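PDB 3CZ5: Two-component response regulator, LuxR family from Aurantimonas sp., which probably binds DNA and regulates transcription as the response regulator of a two-component system, this chain being mainly its receiver domain. Local coordinates for residues A[5-10]-A[51-56]; A[81-86]-A[117-122]. All blocks are in the same frame, centred on the assembly; numbering follows the deposited sequence.

Overall arrangement
Both contacts lie within the receiver domain, a CheY-like fold with a central parallel sheet flanked by helices, and both are largely buried. Contact 1 joins two neighbouring strands, 6-11 and 54-57, through backbone hydrogen bonds, with one carboxylate gripping the exposed end where the strands begin. Contact 2 instead lays helix 114-122 over strand 82-86, with apolar side chains and no hydrogen bond between the two segments. Strands 54-57 and 82-86 are adjacent in the sheet, so the contacts meet: the N and O of Val-55 probably hydrogen-bond to Arg-81 O and Leu-83 N, and Ile-54 packs on Ile-122. Their centres are about 10 Å apart.

Contact 1 (A[5-10]-A[51-56]); sequences TARIML and TPDIVV
Asp-53 grips the backbone of Arg-7 from both ends. Its OD2 takes the Arg-7 N-H at 2.6 Å, in an essentially straight bond (179°) that uses the lone pair turned away from the other carboxylate oxygen, while its own N gives a more bent bond to Arg-7 O at 2.9 Å. A chi1 of -64° sets CG beside its own backbone N, and chi2 of -54° turns OD2 to the Arg-7 N-H. Further along, the strands pair in parallel: Met-9 N bonds to Ile-54 O (3.2 Å), and Met-9 O receives Val-56 N (2.8 Å). Side chains fill in on both faces. On one, Met-9 CB meets Pro-52 CG at 3.9 Å and lies close to Val-55 CB; on the other, Ile-8 CG2 lies 4.3 Å from Val-56 CG2, and Leu-10 CD1 approaches Val-56 CB at 4.4 Å. The Arg-7 guanidinium is turned nearly perpendicular to the Asp-53 carboxylate, with NH1 5.5 Å from OD2, and its NH1 bonds instead to Thr-50 O. Outside the pair, strand 31-37 bonds to the far edge of 6-10, and Tyr-47 of helix 40-48 packs against Pro-52 and Val-55. Two neighbouring inner strands of the receiver sheet are thus joined by backbone hydrogen bonds in a buried apolar setting, whereas at their exposed start a carboxylate takes the place of a backbone acceptor, and the opposite charge of Arg-7 may add a weak long-range attraction.

Contact 2 (A[81-86]-A[117-122]); sequences RILIFT and QAIEAI. With PO4 (phosphate ion), chain E.
Leu-83 reaches from the strand into the face of the helix, its two methyls dividing the work. CD2 meets both Ala-118 CB and Ile-119 CG1, each at 3.8 Å, and CD1 lies 4.0 Å from Ile-122 CD1, which also approaches Leu-83 CB. CG is anti to the backbone N (chi1 163°), and from it both methyls reach the helix, where the side chain crosses that of Ile-119 at about a right angle. Just before the strand Arg-81 and Ile-122 slide past each other in opposite directions: Arg-81 CB rests 4.0 Å from Ile-122 CG2, and its extended chain carries NE to 3.6 Å from Ile-122 O, without a hydrogen bond. At the other end of the strand Thr-86 OG1 bonds to O3 of a phosphate ion at 2.8 Å; the ion, probably from the crystallisation liquor, is also held by Lys-108 and by the backbone N of Leu-59 and Thr-60, residues that follow Asp-58, the predicted phosphorylation site, in sequence. The helix runs nearly antiparallel to the strand (160°), as expected of an alternating beta/alpha fold. Strands 54-57 and 104-107 flank strand 82-86; Ile-122 also touches Ile-54 and Ala-118 touches Val-106, while Ile-82 and Ile-84 pack on helix 66-76.

Contact 1 (A[5-10]-A[51-56])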
# COMPACT_ATOMS: atom_id res chain seq x y z
N THR A 5 -9.94 -2.07 15.59
CA THR A 5 -9.93 -3.28 14.70
C THR A 5 -9.64 -3.04 13.16
O THR A 5 -9.39 -1.89 12.82
CB THR A 5 -11.29 -3.99 14.92
OG1 THR A 5 -11.27 -5.27 14.30
CG2 THR A 5 -12.46 -3.12 14.41
N ALA A 6 -9.61 -4.07 12.27
CA ALA A 6 -9.33 -3.86 10.76
C ALA A 6 -9.17 -5.05 9.77
O ALA A 6 -8.42 -5.99 10.00
CB ALA A 6 -8.18 -2.95 10.56
N ARG A 7 -9.84 -5.01 8.63
CA ARG A 7 -9.66 -6.08 7.64
C ARG A 7 -8.75 -5.60 6.50
O ARG A 7 -9.02 -4.52 5.99
CB ARG A 7 -11.02 -6.53 7.10
CG ARG A 7 -11.99 -6.96 8.22
CD ARG A 7 -13.47 -7.26 7.75
NE ARG A 7 -13.61 -8.33 6.74
CZ ARG A 7 -13.83 -8.08 5.42
NH1 ARG A 7 -13.94 -6.80 4.96
NH2 ARG A 7 -13.97 -9.10 4.53
N ILE A 8 -7.72 -6.38 6.09
CA ILE A 8 -6.72 -5.94 5.08
C ILE A 8 -6.59 -6.88 3.84
O ILE A 8 -6.69 -8.11 3.97
CB ILE A 8 -5.27 -5.76 5.75
CG1 ILE A 8 -5.23 -4.61 6.79
CG2 ILE A 8 -4.18 -5.55 4.70
CD1 ILE A 8 -4.92 -5.04 8.23
N MET A 9 -6.33 -6.31 2.65
CA MET A 9 -6.02 -7.07 1.47
C MET A 9 -4.54 -6.86 1.07
O MET A 9 -4.05 -5.71 1.13
CB MET A 9 -6.88 -6.55 0.35
CG MET A 9 -6.62 -7.23 -1.05
SD MET A 9 -7.99 -6.79 -2.20
CE MET A 9 -7.84 -8.23 -3.16
N LEU A 10 -3.84 -7.94 0.70
CA LEU A 10 -2.48 -7.88 0.25
C LEU A 10 -2.40 -8.25 -1.19
O LEU A 10 -2.88 -9.32 -1.60
CB LEU A 10 -1.57 -8.90 0.95
CG LEU A 10 -0.67 -8.44 2.07
CD1 LEU A 10 -1.68 -7.82 2.96
CD2 LEU A 10 -0.09 -9.63 2.70
N THR A 51 -14.38 -5.67 0.07
CA THR A 51 -14.31 -4.23 0.37
C THR A 51 -13.60 -4.01 1.72
O THR A 51 -14.26 -3.59 2.66
CB THR A 51 -15.71 -3.65 0.53
OG1 THR A 51 -16.41 -4.38 1.55
CG2 THR A 51 -16.52 -3.75 -0.81
N PRO A 52 -12.25 -4.28 1.79
CA PRO A 52 -11.47 -4.17 3.00
C PRO A 52 -11.20 -2.74 3.45
O PRO A 52 -11.41 -1.78 2.70
CB PRO A 52 -10.13 -4.77 2.60
CG PRO A 52 -10.02 -4.44 1.12
CD PRO A 52 -11.41 -4.58 0.61
N ASP A 53 -10.71 -2.61 4.67
CA ASP A 53 -10.52 -1.33 5.23
C ASP A 53 -9.30 -0.72 4.65
O ASP A 53 -9.12 0.47 4.76
CB ASP A 53 -10.33 -1.47 6.71
CG ASP A 53 -11.54 -2.03 7.40
OD1 ASP A 53 -12.63 -1.45 7.20
OD2 ASP A 53 -11.45 -3.03 8.15
N ILE A 54 -8.43 -1.51 4.05
CA ILE A 54 -7.20 -0.95 3.53
C ILE A 54 -6.58 -2.01 2.71
O ILE A 54 -6.55 -3.20 3.13
CB ILE A 54 -6.15 -0.63 4.61
CG1 ILE A 54 -4.88 -0.06 3.98
CG2 ILE A 54 -5.67 -1.91 5.42
CD1 ILE A 54 -4.16 0.98 4.93
N VAL A 55 -6.08 -1.61 1.55
CA VAL A 55 -5.32 -2.55 0.73
C VAL A 55 -3.86 -2.16 0.69
O VAL A 55 -3.55 -0.99 0.62
CB VAL A 55 -5.93 -2.68 -0.66
CG1 VAL A 55 -6.77 -1.48 -1.01
CG2 VAL A 55 -4.87 -2.98 -1.70
N VAL A 56 -2.98 -3.14 0.85
CA VAL A 56 -1.54 -2.98 0.67
C VAL A 56 -1.00 -3.65 -0.59
O VAL A 56 -1.09 -4.88 -0.73
CB VAL A 56 -0.77 -3.69 1.75
CG1 VAL A 56 0.77 -3.71 1.38
CG2 VAL A 56 -1.04 -3.04 3.10

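Contact 2 (A[81-86]-A[117-122])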
# COMPACT_ATOMS: atom_id res chain seq x y z
N ARG A 81 -8.79 3.25 0.66
CA ARG A 81 -7.50 3.44 1.26
C ARG A 81 -6.43 2.42 0.74
O ARG A 81 -6.39 1.25 1.19
CB ARG A 81 -7.66 3.37 2.78
CG ARG A 81 -8.29 4.59 3.36
CD ARG A 81 -8.97 4.26 4.65
NE ARG A 81 -9.06 5.45 5.55
CZ ARG A 81 -9.85 5.56 6.64
NH1 ARG A 81 -10.67 4.54 6.98
NH2 ARG A 81 -9.83 6.67 7.38
N ILE A 82 -5.55 2.86 -0.16
CA ILE A 82 -4.46 2.00 -0.62
C ILE A 82 -3.06 2.41 -0.16
O ILE A 82 -2.69 3.57 -0.30
CB ILE A 82 -4.41 1.94 -2.19
CG1 ILE A 82 -5.74 1.42 -2.77
CG2 ILE A 82 -3.23 1.08 -2.68
CD1 ILE A 82 -6.65 2.51 -3.09
N LEU A 83 -2.27 1.46 0.34
CA LEU A 83 -0.88 1.73 0.77
C LEU A 83 0.05 1.09 -0.24
O LEU A 83 0.12 -0.12 -0.34
CB LEU A 83 -0.65 1.12 2.13
CG LEU A 83 0.78 0.91 2.62
CD1 LEU A 83 1.56 2.15 2.68
CD2 LEU A 83 0.86 0.49 4.09
N ILE A 84 0.73 1.86 -1.07
CA ILE A 84 1.73 1.22 -1.89
C ILE A 84 2.89 0.86 -0.98
O ILE A 84 3.33 1.72 -0.14
CB ILE A 84 2.35 2.10 -2.86
CG1 ILE A 84 1.36 2.54 -3.96
CG2 ILE A 84 3.49 1.28 -3.44
CD1 ILE A 84 0.14 1.66 -4.15
N PHE A 85 3.37 -0.39 -1.10
CA PHE A 85 4.47 -0.96 -0.31
C PHE A 85 5.43 -1.55 -1.31
O PHE A 85 5.06 -2.45 -2.06
CB PHE A 85 4.00 -2.10 0.51
CG PHE A 85 4.97 -2.54 1.58
CD1 PHE A 85 5.90 -1.63 2.15
CD2 PHE A 85 4.94 -3.84 2.08
CE1 PHE A 85 6.77 -2.05 3.16
CE2 PHE A 85 5.82 -4.24 3.05
CZ PHE A 85 6.69 -3.34 3.61
N THR A 86 6.65 -1.02 -1.36
CA THR A 86 7.48 -1.32 -2.49
C THR A 86 9.01 -1.26 -2.22
O THR A 86 9.52 -0.75 -1.25
CB THR A 86 7.14 -0.34 -3.59
OG1 THR A 86 7.96 -0.63 -4.71
CG2 THR A 86 7.44 1.05 -3.11
N GLN A 117 2.95 0.61 11.30
CA GLN A 117 2.75 2.06 11.49
C GLN A 117 1.98 2.76 10.35
O GLN A 117 0.93 3.40 10.58
CB GLN A 117 4.09 2.78 11.63
CG GLN A 117 4.98 2.23 12.64
CD GLN A 117 4.66 2.88 13.90
OE1 GLN A 117 4.16 4.01 13.90
NE2 GLN A 117 4.91 2.19 15.02
N ALA A 118 2.53 2.69 9.13
CA ALA A 118 1.81 3.22 7.97
C ALA A 118 0.35 2.74 7.96
O ALA A 118 -0.58 3.53 8.06
CB ALA A 118 2.48 2.78 6.72
N ILE A 119 0.13 1.45 7.83
CA ILE A 119 -1.24 0.97 7.94
C ILE A 119 -2.06 1.67 9.10
O ILE A 119 -3.22 2.09 8.90
CB ILE A 119 -1.22 -0.52 8.21
CG1 ILE A 119 -0.75 -1.26 6.99
CG2 ILE A 119 -2.58 -1.05 8.65
CD1 ILE A 119 -0.47 -2.73 7.30
N GLU A 120 -1.44 1.74 10.28
CA GLU A 120 -2.02 2.34 11.47
C GLU A 120 -2.44 3.78 11.21
O GLU A 120 -3.59 4.16 11.49
CB GLU A 120 -1.02 2.36 12.62
CG GLU A 120 -0.47 1.00 12.97
CD GLU A 120 -0.37 0.74 14.49
OE1 GLU A 120 -1.10 -0.18 14.98
OE2 GLU A 120 0.43 1.46 15.19
N ALA A 121 -1.53 4.58 10.67
CA ALA A 121 -1.78 5.99 10.38
C ALA A 121 -2.74 6.26 9.28
O ALA A 121 -3.35 7.32 9.28
CB ALA A 121 -0.53 6.66 9.99
N ILE A 122 -2.77 5.38 8.28
CA ILE A 122 -3.68 5.57 7.17
C ILE A 122 -5.11 5.41 7.71
O ILE A 122 -6.04 6.22 7.40
CB ILE A 122 -3.42 4.57 6.04
CG1 ILE A 122 -2.46 5.18 5.05
CG2 ILE A 122 -4.64 4.36 5.25
CD1 ILE A 122 -1.44 4.15 4.49
P PO4 E . 7.68 -4.26 -5.58
O1 PO4 E . 9.07 -4.04 -6.06
O2 PO4 E . 7.52 -4.80 -4.18
O3 PO4 E . 6.86 -3.01 -5.74
O4 PO4 E . 7.31 -5.21 -6.69